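Local coordinates for protein PTS system glucose-specific EIIA component (Mycoplasma capricolum, PDB 2GPR) that probably accepts a phosphoryl group from phospho-HPr and passes it to the EIIB domain, serving the coupled uptake and phosphorylation of glucose, at residues N5-V10 with V150-K154; P42-F47 with V108-L112; G53-A58 with V95-E100; G80-L86 with V115-S121. The contacts are given in a common frame with arbitrary orientation. Numbering follows the deposited sequence.

The four contacts illustrate how an antiparallel beta fold is closed by contacts distant in sequence. Interaction 1 joins segments near the two ends of the chain, so the other three are nested between its segments. Interaction 3 lies inside the loop closed by interaction 2; strands 46-48 and 53-57, which they use, are successive. Interaction 4 crosses both along the chain. Interactions 2 and 4 have centres about 13 Å apart and touch through Val110 CG1 and Val115 CG2 (3.6 Å), strand 106-110 leading into helix 112-118. Interaction 1, centred about 30 Å from interaction 4, lies on the opposite side of the chain's centre, far from the phosphoryl-transfer histidines, His63 and His78 by similarity, beside which interaction 4 sits.

Interaction 1 of 4, residues N5-V10 with V150-K154; sequences NKNLKV and VAILK
The side chain of Leu8 lies alongside that of Leu153, CB to CB 4.1 Å, in a short antiparallel ribbon whose strands 8-10 and 150-153 run at 161° with axes 4.8 Å apart. Leu8 and Leu153 form a hydrogen-bonded pair: Leu8 N donates to Leu153 O (2.6 Å) and Leu153 N to Leu8 O (3.0 Å). Next comes the non-hydrogen-bonded pair Lys9 and Ile152 (CA-CA 4.9 Å), their side chains on the other face, where Lys9 CG meets Ile152 CD1 at 3.6 Å. Beyond it the ladder is broken by a classic beta bulge, in which Val150 and Ala151 both face Val10. Val10 N donates to Ala151 O (2.8 Å), whereas Val10 O accepts from Val150 N (3.0 Å); the nearly helical psi of Val150, -12°, supplies the kink. Leu8, Val10, Ala151 and Leu153 share one face; Phe38, Phe128 and Leu136 pack on the last three, while Leu8 meets Val51 and Thr69. This ribbon joins the N-terminal region to the C-terminal strand. Past the strands, Asn7 CB packs on Lys154 CG (3.8 Å), and C-terminal Lys154 runs out with chi1 and chi2 both t; chi4 m then turns NZ to a weak hydrogen bond with Asn5 OD1 (3.1 Å).

Interaction 2 of 4, residues P42-F47 with V108-L112; sequences PKSNDF and VTVDL
Val108 forms an antiparallel hydrogen-bonded pair with Phe47, their CA atoms 5.7 Å apart. Phe47 N donates to Val108 O at 3.1 Å and almost linearly, while the return bond from Val108 N to Phe47 O is weak at 3.4 Å; on the inner face Val108 CG1 lies 4.3 Å from Phe47 CB. Thr109, in a non-hydrogen-bonded pair with Asp46 (CA-CA 4.8 Å), points to the opposite face, where its OG1 makes a weak hydrogen bond to the less surely placed Asp46 OD1 (3.3 Å). Beyond the ladder, Val110 N makes only a weak, long hydrogen bond to Asn45 O (3.4 Å), whose position is also less certain, and CG2 lies 4.2 Å from CD1 of Phe47 (chi1 m). Strand 46-48 thus edges a three-stranded antiparallel sheet, with 106-110 at its middle and 91-93 beyond. The Val110 side chain is about 7 Å from that of His63, by similarity important for phospho-donor activity. Asp111 centres an inverse gamma turn, with a weak bond from Leu112 N to Val110 O (2.5 Å), and is the N-cap of helix 112-118, its OD1 taking Ser114 N. Leu112, helical at -50/-46° with chi1 between wells (-109°), reaches back, setting CD1 4.2 Å from Phe47 CE1 at the ring edge and CD2 3.4 Å from Pro42 CB.

Interaction 3 of 4, residues G53-A58 with V95-E100; sequences GKLVTA and VTQDQE
Leu55 is the residue most deeply engaged here, gripped by its backbone and its side chain alike. Its N donates to Gln99 O (2.6 Å, nearly straight), and its O accepts a very short bond from Asp98 N (2.5 Å), while CD1 presses on Val95 CB (3.3 Å). Leu55 is also the centre of an inverse gamma turn (phi/psi -72/78°), closed weakly by Val56 N on Lys54 O at 2.5 Å. The partner is a type II beta turn, Thr96 to Gln99, with Gln97 at -55/151° and Asp98 at the positive phi of 76° that such a turn requires. Gln97 stretches its side chain, chi1 and chi2 both t, along the strand, so that NE2 donates to Val56 O (2.7 Å); its CB rests on Ala58 CB (3.9 Å). Lys54 forms an antiparallel non-hydrogen-bonded pair with Glu100 (CA-CA 4.2 Å); Lys54 CG lies 4.1 Å from Glu100 CG, and Lys54 CD 3.4 Å from Asp98 O. Short strand 100-101 thereby becomes an edge of the seven-stranded antiparallel sheet, beside 53-57. On its other side 53-57 pairs with strand 64-68, where Val56 and Thr57 face Gly66 in a classic beta bulge and Phe65 packs against both Leu55 and Val95.

Interaction 4 of 4, residues G80-L86 with V115-S121; sequences GLDTVSL and VAKKVPS
Polar contact between loop 80-86 and the end of helix 112-118 with the residues after it is sparse: Leu81 N makes a weak, bent hydrogen bond to Ser121 O (2.6 Å, 129°). Gly80 CA lies 3.0 Å from Ser121 O, where a side chain would collide, and its positive phi of 56° also favours glycine. Asp82 adopts left-handed backbone angles (62/-4°) just before the 3-10 turn 83-86, and its O receives both Ser85 N (2.8 Å) and Ser85 OG (2.6 Å). This turn belongs to the probable phosphoryl-transfer site: the Thr83 side chain lies about 3 Å from that of His63 and about 4 Å from that of His78, by similarity the phosphorylated residue, while Thr83 OG1 is hydrogen-bonded to Ile79 O. In the packing, Leu81 CD2 meets Ser121 CB (3.4 Å), and Leu86 CD1 sits 4.0 Å from Val115 CG1 and 3.9 Å from Lys118 CB. Val119, leaving helical geometry, sets CG1 4.2 Å from Leu86 CG and 4.2 Å from Thr83 CG2.

Interaction 1 of 4, residues N5-V10 with V150-K154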
loop_
_atom_site.group_PDB
_atom_site.type_symbol
_atom_site.label_atom_id
_atom_site.label_comp_id
_atom_site.label_asym_id
_atom_site.label_seq_id
_atom_site.Cartn_x
_atom_site.Cartn_y
_atom_site.Cartn_z
ATOM N N ASN A 5 -15.083 -10.681 -17.750
ATOM C CA ASN A 5 -14.662 -10.312 -16.439
ATOM C C ASN A 5 -13.427 -9.449 -16.508
ATOM O O ASN A 5 -12.511 -9.677 -17.314
ATOM C CB ASN A 5 -14.396 -11.649 -15.655
ATOM C CG ASN A 5 -13.788 -11.613 -14.236
ATOM O OD1 ASN A 5 -12.673 -11.106 -14.022
ATOM N ND2 ASN A 5 -14.410 -12.358 -13.319
ATOM N N LYS A 6 -13.383 -8.467 -15.638
ATOM C CA LYS A 6 -12.201 -7.657 -15.524
ATOM C C LYS A 6 -11.717 -7.704 -14.086
ATOM O O LYS A 6 -12.508 -7.661 -13.142
ATOM C CB LYS A 6 -12.296 -6.250 -16.126
ATOM C CG LYS A 6 -13.431 -5.397 -15.565
ATOM C CD LYS A 6 -13.045 -3.934 -15.288
ATOM C CE LYS A 6 -12.336 -3.696 -13.933
ATOM N NZ LYS A 6 -13.201 -3.881 -12.740
ATOM N N ASN A 7 -10.424 -7.912 -13.940
ATOM C CA ASN A 7 -9.774 -8.002 -12.642
ATOM C C ASN A 7 -8.920 -6.781 -12.337
ATOM O O ASN A 7 -8.777 -5.853 -13.156
ATOM C CB ASN A 7 -8.974 -9.305 -12.428
ATOM C CG ASN A 7 -7.737 -9.484 -13.328
ATOM O OD1 ASN A 7 -7.824 -9.602 -14.552
ATOM N ND2 ASN A 7 -6.568 -9.639 -12.710
ATOM N N LEU A 8 -8.436 -6.730 -11.094
ATOM C CA LEU A 8 -7.570 -5.663 -10.708
ATOM C C LEU A 8 -6.228 -6.213 -10.299
ATOM O O LEU A 8 -6.106 -7.043 -9.437
ATOM C CB LEU A 8 -8.134 -4.708 -9.647
ATOM C CG LEU A 8 -7.087 -3.632 -9.275
ATOM C CD1 LEU A 8 -7.484 -2.268 -9.775
ATOM C CD2 LEU A 8 -6.780 -3.631 -7.791
ATOM N N LYS A 9 -5.220 -5.787 -10.957
ATOM C CA LYS A 9 -3.898 -6.259 -10.630
ATOM C C LYS A 9 -3.223 -5.322 -9.652
ATOM O O LYS A 9 -3.180 -4.109 -9.870
ATOM C CB LYS A 9 -3.077 -6.336 -11.888
ATOM C CG LYS A 9 -3.133 -7.707 -12.512
ATOM C CD LYS A 9 -2.481 -7.722 -13.918
ATOM C CE LYS A 9 -1.424 -6.611 -14.025
ATOM N NZ LYS A 9 -0.770 -6.526 -15.355
ATOM N N VAL A 10 -2.687 -5.854 -8.548
ATOM C CA VAL A 10 -2.022 -4.969 -7.630
ATOM C C VAL A 10 -0.534 -5.171 -7.656
ATOM O O VAL A 10 -0.135 -6.287 -7.627
ATOM C CB VAL A 10 -2.728 -4.703 -6.266
ATOM C CG1 VAL A 10 -4.221 -5.025 -6.264
ATOM C CG2 VAL A 10 -2.029 -5.203 -5.019
ATOM N N VAL A 150 1.305 -8.929 -7.419
ATOM C CA VAL A 150 1.267 -9.416 -6.050
ATOM C C VAL A 150 -0.160 -9.837 -5.606
ATOM O O VAL A 150 -0.354 -10.471 -4.582
ATOM C CB VAL A 150 1.892 -8.280 -5.185
ATOM C CG1 VAL A 150 1.230 -8.044 -3.836
ATOM C CG2 VAL A 150 3.386 -8.501 -5.015
ATOM N N ALA A 151 -1.171 -9.485 -6.381
ATOM C CA ALA A 151 -2.537 -9.843 -6.061
ATOM C C ALA A 151 -3.483 -9.439 -7.122
ATOM O O ALA A 151 -3.279 -8.529 -7.903
ATOM C CB ALA A 151 -3.019 -9.280 -4.751
ATOM N N ILE A 152 -4.533 -10.181 -7.138
ATOM C CA ILE A 152 -5.628 -10.035 -8.070
ATOM C C ILE A 152 -6.853 -9.879 -7.251
ATOM O O ILE A 152 -7.044 -10.668 -6.315
ATOM C CB ILE A 152 -5.797 -11.324 -8.910
ATOM C CG1 ILE A 152 -4.549 -11.611 -9.710
ATOM C CG2 ILE A 152 -6.993 -11.239 -9.840
ATOM C CD1 ILE A 152 -4.311 -10.587 -10.793
ATOM N N LEU A 153 -7.582 -8.794 -7.546
ATOM C CA LEU A 153 -8.896 -8.449 -6.971
ATOM C C LEU A 153 -9.787 -8.642 -8.171
ATOM O O LEU A 153 -9.734 -7.870 -9.119
ATOM C CB LEU A 153 -8.964 -7.017 -6.314
ATOM C CG LEU A 153 -10.266 -6.760 -5.513
ATOM C CD1 LEU A 153 -10.181 -7.262 -4.064
ATOM C CD2 LEU A 153 -10.605 -5.272 -5.525
ATOM N N LYS A 154 -10.364 -9.827 -8.250
ATOM C CA LYS A 154 -11.082 -10.251 -9.429
ATOM C C LYS A 154 -12.556 -9.938 -9.402
ATOM O O LYS A 154 -13.233 -10.319 -8.425
ATOM C CB LYS A 154 -10.760 -11.714 -9.785
ATOM C CG LYS A 154 -11.158 -12.120 -11.203
ATOM C CD LYS A 154 -10.567 -13.458 -11.686
ATOM C CE LYS A 154 -10.076 -13.476 -13.167
ATOM N NZ LYS A 154 -11.116 -13.746 -14.210
ATOM O OXT LYS A 154 -13.005 -9.309 -10.395
#

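Interaction 2 of 4, residues P42-F47 with V108-L112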
loop_
_atom_site.group_PDB
_atom_site.type_symbol
_atom_site.label_atom_id
_atom_site.label_comp_id
_atom_site.label_asym_id
_atom_site.label_seq_id
_atom_site.Cartn_x
_atom_site.Cartn_y
_atom_site.Cartn_z
ATOM N N PRO A 42 9.381 -3.635 3.614
ATOM C CA PRO A 42 10.117 -2.792 2.724
ATOM C C PRO A 42 11.624 -3.037 2.798
ATOM O O PRO A 42 12.252 -2.910 3.840
ATOM C CB PRO A 42 9.820 -1.332 3.108
ATOM C CG PRO A 42 9.084 -1.376 4.432
ATOM C CD PRO A 42 8.801 -2.843 4.728
ATOM N N LYS A 43 12.170 -3.394 1.656
ATOM C CA LYS A 43 13.574 -3.561 1.486
ATOM C C LYS A 43 14.114 -2.277 0.955
ATOM O O LYS A 43 15.228 -1.898 1.317
ATOM C CB LYS A 43 13.935 -4.639 0.506
ATOM C CG LYS A 43 13.686 -6.030 1.017
ATOM C CD LYS A 43 14.210 -7.046 0.018
ATOM C CE LYS A 43 13.721 -8.463 0.269
ATOM N NZ LYS A 43 14.473 -9.122 1.345
ATOM N N SER A 44 13.342 -1.646 0.041
ATOM C CA SER A 44 13.712 -0.361 -0.591
ATOM C C SER A 44 13.065 0.862 0.080
ATOM O O SER A 44 12.296 0.732 0.995
ATOM C CB SER A 44 13.565 -0.332 -2.112
ATOM O OG SER A 44 12.196 -0.357 -2.479
ATOM N N ASN A 45 13.390 2.060 -0.370
ATOM C CA ASN A 45 12.831 3.223 0.261
ATOM C C ASN A 45 11.670 3.802 -0.473
ATOM O O ASN A 45 10.708 4.324 0.139
ATOM C CB ASN A 45 13.890 4.284 0.434
ATOM C CG ASN A 45 15.168 3.636 0.868
ATOM O OD1 ASN A 45 15.960 3.251 -0.012
ATOM N ND2 ASN A 45 15.270 3.288 2.172
ATOM N N ASP A 46 11.769 3.695 -1.781
ATOM C CA ASP A 46 10.742 4.177 -2.664
ATOM C C ASP A 46 9.445 3.349 -2.641
ATOM O O ASP A 46 9.423 2.133 -2.767
ATOM C CB ASP A 46 11.289 4.487 -4.046
ATOM C CG ASP A 46 12.646 5.199 -3.956
ATOM O OD1 ASP A 46 12.716 6.066 -2.967
ATOM O OD2 ASP A 46 13.574 5.020 -4.741
ATOM N N PHE A 47 8.352 4.023 -2.375
ATOM C CA PHE A 47 7.102 3.381 -2.377
ATOM C C PHE A 47 6.392 3.925 -3.580
ATOM O O PHE A 47 6.439 5.143 -3.805
ATOM C CB PHE A 47 6.337 3.624 -1.088
ATOM C CG PHE A 47 6.903 2.873 0.069
ATOM C CD1 PHE A 47 8.123 3.259 0.617
ATOM C CD2 PHE A 47 6.216 1.789 0.615
ATOM C CE1 PHE A 47 8.652 2.547 1.687
ATOM C CE2 PHE A 47 6.736 1.054 1.683
ATOM C CZ PHE A 47 7.986 1.418 2.179
ATOM N N VAL A 108 6.325 8.347 -2.536
ATOM C CA VAL A 108 7.182 9.013 -1.613
ATOM C C VAL A 108 8.506 8.249 -1.380
ATOM O O VAL A 108 8.688 7.084 -1.777
ATOM C CB VAL A 108 6.408 9.159 -0.311
ATOM C CG1 VAL A 108 6.110 7.763 0.143
ATOM C CG2 VAL A 108 7.148 9.943 0.778
ATOM N N THR A 109 9.429 8.938 -0.722
ATOM C CA THR A 109 10.668 8.337 -0.361
ATOM C C THR A 109 10.814 8.409 1.152
ATOM O O THR A 109 10.693 9.482 1.762
ATOM C CB THR A 109 11.867 8.918 -1.132
ATOM O OG1 THR A 109 11.497 9.088 -2.491
ATOM C CG2 THR A 109 13.115 8.003 -0.991
ATOM N N VAL A 110 10.975 7.237 1.774
ATOM C CA VAL A 110 11.071 7.174 3.232
ATOM C C VAL A 110 12.443 6.880 3.809
ATOM O O VAL A 110 13.076 5.888 3.482
ATOM C CB VAL A 110 10.119 6.159 3.809
ATOM C CG1 VAL A 110 10.165 6.248 5.326
ATOM C CG2 VAL A 110 8.726 6.453 3.309
ATOM N N ASP A 111 12.849 7.676 4.775
ATOM C CA ASP A 111 14.087 7.356 5.422
ATOM C C ASP A 111 13.824 6.204 6.326
ATOM O O ASP A 111 13.751 6.398 7.544
ATOM C CB ASP A 111 14.657 8.504 6.223
ATOM C CG ASP A 111 16.061 8.271 6.692
ATOM O OD1 ASP A 111 16.350 7.055 7.039
ATOM O OD2 ASP A 111 16.810 9.178 6.926
ATOM N N LEU A 112 13.783 5.025 5.723
ATOM C CA LEU A 112 13.549 3.799 6.421
ATOM C C LEU A 112 14.429 3.618 7.632
ATOM O O LEU A 112 13.912 3.246 8.706
ATOM C CB LEU A 112 13.551 2.578 5.488
ATOM C CG LEU A 112 12.157 1.990 5.310
ATOM C CD1 LEU A 112 11.160 3.094 5.016
ATOM C CD2 LEU A 112 12.139 0.919 4.207
#

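Interaction 3 of 4, residues G53-A58 with V95-E100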
loop_
_atom_site.group_PDB
_atom_site.type_symbol
_atom_site.label_atom_id
_atom_site.label_comp_id
_atom_site.label_asym_id
_atom_site.label_seq_id
_atom_site.Cartn_x
_atom_site.Cartn_y
_atom_site.Cartn_z
ATOM N N GLY A 53 -5.185 5.292 -10.135
ATOM C CA GLY A 53 -6.414 5.874 -9.594
ATOM C C GLY A 53 -6.144 7.259 -9.088
ATOM O O GLY A 53 -5.147 7.863 -9.489
ATOM N N LYS A 54 -7.010 7.743 -8.214
ATOM C CA LYS A 54 -6.887 9.062 -7.620
ATOM C C LYS A 54 -6.427 9.010 -6.187
ATOM O O LYS A 54 -6.962 8.254 -5.348
ATOM C CB LYS A 54 -8.216 9.744 -7.624
ATOM C CG LYS A 54 -8.097 11.172 -8.072
ATOM C CD LYS A 54 -9.085 12.057 -7.368
ATOM C CE LYS A 54 -10.506 11.576 -7.508
ATOM N NZ LYS A 54 -11.419 12.623 -7.029
ATOM N N LEU A 55 -5.436 9.830 -5.892
ATOM C CA LEU A 55 -4.936 9.915 -4.532
ATOM C C LEU A 55 -6.025 10.639 -3.739
ATOM O O LEU A 55 -5.977 11.861 -3.513
ATOM C CB LEU A 55 -3.650 10.761 -4.495
ATOM C CG LEU A 55 -2.467 10.202 -3.713
ATOM C CD1 LEU A 55 -1.311 11.200 -3.740
ATOM C CD2 LEU A 55 -2.822 9.957 -2.273
ATOM N N VAL A 56 -7.063 9.901 -3.414
ATOM C CA VAL A 56 -8.194 10.453 -2.693
ATOM C C VAL A 56 -7.825 10.706 -1.281
ATOM O O VAL A 56 -8.388 11.579 -0.686
ATOM C CB VAL A 56 -9.407 9.535 -2.730
ATOM C CG1 VAL A 56 -10.511 10.109 -1.847
ATOM C CG2 VAL A 56 -9.884 9.364 -4.183
ATOM N N THR A 57 -6.884 9.898 -0.752
ATOM C CA THR A 57 -6.390 10.031 0.630
ATOM C C THR A 57 -4.935 10.380 0.700
ATOM O O THR A 57 -4.108 9.553 0.437
ATOM C CB THR A 57 -6.443 8.736 1.429
ATOM O OG1 THR A 57 -7.768 8.299 1.689
ATOM C CG2 THR A 57 -5.681 8.977 2.715
ATOM N N ALA A 58 -4.593 11.517 1.199
ATOM C CA ALA A 58 -3.193 11.759 1.380
ATOM C C ALA A 58 -3.051 12.560 2.644
ATOM O O ALA A 58 -4.027 12.840 3.265
ATOM C CB ALA A 58 -2.560 12.414 0.151
ATOM N N VAL A 95 3.590 13.482 -4.309
ATOM C CA VAL A 95 2.210 13.534 -4.705
ATOM C C VAL A 95 1.382 14.423 -3.784
ATOM O O VAL A 95 1.785 14.748 -2.658
ATOM C CB VAL A 95 1.682 12.087 -4.654
ATOM C CG1 VAL A 95 2.208 11.278 -5.846
ATOM C CG2 VAL A 95 2.191 11.452 -3.357
ATOM N N THR A 96 0.202 14.774 -4.252
ATOM C CA THR A 96 -0.720 15.577 -3.462
ATOM C C THR A 96 -2.075 14.964 -3.565
ATOM O O THR A 96 -2.388 14.300 -4.544
ATOM C CB THR A 96 -0.837 17.033 -3.958
ATOM O OG1 THR A 96 0.409 17.519 -4.392
ATOM C CG2 THR A 96 -1.361 17.910 -2.859
ATOM N N GLN A 97 -2.867 15.193 -2.583
ATOM C CA GLN A 97 -4.182 14.677 -2.602
ATOM C C GLN A 97 -4.951 15.098 -3.845
ATOM O O GLN A 97 -4.667 16.127 -4.453
ATOM C CB GLN A 97 -4.924 15.083 -1.359
ATOM C CG GLN A 97 -6.182 14.263 -1.196
ATOM C CD GLN A 97 -6.937 14.771 -0.022
ATOM O OE1 GLN A 97 -6.789 15.952 0.345
ATOM N NE2 GLN A 97 -7.667 13.875 0.629
ATOM N N ASP A 98 -5.877 14.238 -4.233
ATOM C CA ASP A 98 -6.690 14.449 -5.374
ATOM C C ASP A 98 -5.957 14.206 -6.655
ATOM O O ASP A 98 -6.566 14.306 -7.715
ATOM C CB ASP A 98 -7.249 15.873 -5.455
ATOM C CG ASP A 98 -8.017 16.394 -4.270
ATOM O OD1 ASP A 98 -8.987 15.586 -3.929
ATOM O OD2 ASP A 98 -7.991 17.548 -3.879
ATOM N N GLN A 99 -4.643 13.966 -6.584
ATOM C CA GLN A 99 -3.796 13.706 -7.783
ATOM C C GLN A 99 -4.114 12.333 -8.415
ATOM O O GLN A 99 -4.328 11.338 -7.729
ATOM C CB GLN A 99 -2.296 13.690 -7.348
ATOM C CG GLN A 99 -1.280 13.276 -8.446
ATOM C CD GLN A 99 0.202 13.408 -8.009
ATOM O OE1 GLN A 99 1.107 12.582 -8.394
ATOM N NE2 GLN A 99 0.500 14.487 -7.263
ATOM N N GLU A 100 -4.099 12.242 -9.712
ATOM C CA GLU A 100 -4.294 10.980 -10.283
ATOM C C GLU A 100 -2.880 10.357 -10.482
ATOM O O GLU A 100 -1.884 11.071 -10.733
ATOM C CB GLU A 100 -4.964 11.063 -11.646
ATOM C CG GLU A 100 -6.365 10.449 -11.685
ATOM C CD GLU A 100 -6.780 10.001 -13.088
ATOM O OE1 GLU A 100 -6.346 8.883 -13.562
ATOM O OE2 GLU A 100 -7.563 10.742 -13.795
#

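Interaction 4 of 4, residues G80-L86 with V115-S121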
loop_
_atom_site.group_PDB
_atom_site.type_symbol
_atom_site.label_atom_id
_atom_site.label_comp_id
_atom_site.label_asym_id
_atom_site.label_seq_id
_atom_site.Cartn_x
_atom_site.Cartn_y
_atom_site.Cartn_z
ATOM N N GLY A 80 4.714 1.531 7.257
ATOM C CA GLY A 80 5.000 1.161 8.645
ATOM C C GLY A 80 3.777 1.236 9.566
ATOM O O GLY A 80 2.638 1.108 9.161
ATOM N N LEU A 81 4.054 1.445 10.818
ATOM C CA LEU A 81 3.088 1.536 11.866
ATOM C C LEU A 81 3.396 2.834 12.685
ATOM O O LEU A 81 4.556 3.243 12.817
ATOM C CB LEU A 81 3.193 0.256 12.742
ATOM C CG LEU A 81 2.267 -0.906 12.354
ATOM C CD1 LEU A 81 2.044 -1.023 10.859
ATOM C CD2 LEU A 81 2.828 -2.217 12.855
ATOM N N ASP A 82 2.339 3.516 13.182
ATOM C CA ASP A 82 2.397 4.766 13.988
ATOM C C ASP A 82 2.994 5.979 13.336
ATOM O O ASP A 82 3.013 7.038 13.934
ATOM C CB ASP A 82 2.813 4.657 15.475
ATOM C CG ASP A 82 1.668 4.389 16.398
ATOM O OD1 ASP A 82 0.509 4.219 16.006
ATOM O OD2 ASP A 82 2.054 4.275 17.659
ATOM N N THR A 83 3.483 5.813 12.135
ATOM C CA THR A 83 4.081 6.880 11.340
ATOM C C THR A 83 3.377 8.270 11.367
ATOM O O THR A 83 4.038 9.283 11.094
ATOM C CB THR A 83 4.212 6.356 9.916
ATOM O OG1 THR A 83 3.026 5.634 9.589
ATOM C CG2 THR A 83 5.392 5.406 9.881
ATOM N N VAL A 84 2.036 8.337 11.677
ATOM C CA VAL A 84 1.335 9.623 11.788
ATOM C C VAL A 84 2.009 10.487 12.874
ATOM O O VAL A 84 2.092 11.696 12.805
ATOM C CB VAL A 84 -0.155 9.464 12.076
ATOM C CG1 VAL A 84 -0.353 9.107 13.536
ATOM C CG2 VAL A 84 -0.889 10.776 11.788
ATOM N N SER A 85 2.510 9.808 13.874
ATOM C CA SER A 85 3.216 10.369 14.985
ATOM C C SER A 85 4.427 11.192 14.591
ATOM O O SER A 85 4.866 12.033 15.358
ATOM C CB SER A 85 3.816 9.229 15.714
ATOM O OG SER A 85 4.798 8.650 14.856
ATOM N N LEU A 86 5.037 10.857 13.464
ATOM C CA LEU A 86 6.278 11.492 13.017
ATOM C C LEU A 86 6.085 12.870 12.443
ATOM O O LEU A 86 7.045 13.585 12.137
ATOM C CB LEU A 86 7.099 10.589 12.049
ATOM C CG LEU A 86 7.339 9.248 12.622
ATOM C CD1 LEU A 86 8.682 8.784 12.147
ATOM C CD2 LEU A 86 7.390 9.399 14.111
ATOM N N VAL A 115 13.127 6.232 10.328
ATOM C CA VAL A 115 11.782 5.833 10.711
ATOM C C VAL A 115 11.711 4.558 11.499
ATOM O O VAL A 115 10.931 4.442 12.438
ATOM C CB VAL A 115 10.918 5.706 9.502
ATOM C CG1 VAL A 115 9.502 5.541 9.952
ATOM C CG2 VAL A 115 11.054 6.969 8.688
ATOM N N ALA A 116 12.520 3.598 11.089
ATOM C CA ALA A 116 12.555 2.273 11.692
ATOM C C ALA A 116 12.774 2.274 13.225
ATOM O O ALA A 116 12.361 1.340 13.945
ATOM C CB ALA A 116 13.559 1.394 10.952
ATOM N N LYS A 117 13.437 3.328 13.734
ATOM C CA LYS A 117 13.710 3.442 15.172
ATOM C C LYS A 117 12.612 4.178 15.914
ATOM O O LYS A 117 12.253 3.847 17.059
ATOM C CB LYS A 117 15.089 4.000 15.493
ATOM C CG LYS A 117 15.558 5.118 14.570
ATOM C CD LYS A 117 15.136 6.496 15.060
ATOM C CE LYS A 117 16.231 7.565 14.951
ATOM N NZ LYS A 117 16.245 8.512 16.096
ATOM N N LYS A 118 12.044 5.156 15.218
ATOM C CA LYS A 118 10.976 5.961 15.752
ATOM C C LYS A 118 9.625 5.217 15.927
ATOM O O LYS A 118 8.811 5.555 16.784
ATOM C CB LYS A 118 10.845 7.245 14.962
ATOM C CG LYS A 118 12.055 8.135 15.174
ATOM C CD LYS A 118 12.032 9.372 14.295
ATOM C CE LYS A 118 13.379 10.074 14.180
ATOM N NZ LYS A 118 13.347 11.166 13.189
ATOM N N VAL A 119 9.374 4.183 15.139
ATOM C CA VAL A 119 8.086 3.501 15.208
ATOM C C VAL A 119 8.158 2.025 15.520
ATOM O O VAL A 119 9.199 1.372 15.443
ATOM C CB VAL A 119 7.319 3.701 13.919
ATOM C CG1 VAL A 119 7.016 5.186 13.749
ATOM C CG2 VAL A 119 8.161 3.173 12.754
ATOM N N PRO A 120 6.997 1.501 15.850
ATOM C CA PRO A 120 6.869 0.112 16.177
ATOM C C PRO A 120 7.226 -0.811 15.037
ATOM O O PRO A 120 7.796 -1.864 15.268
ATOM C CB PRO A 120 5.414 -0.117 16.630
ATOM C CG PRO A 120 4.748 1.242 16.735
ATOM C CD PRO A 120 5.742 2.259 16.178
ATOM N N SER A 121 6.891 -0.428 13.811
ATOM C CA SER A 121 7.200 -1.298 12.685
ATOM C C SER A 121 7.167 -0.585 11.347
ATOM O O SER A 121 6.326 0.277 11.149
ATOM C CB SER A 121 6.239 -2.472 12.652
ATOM O OG SER A 121 6.571 -3.309 11.574
#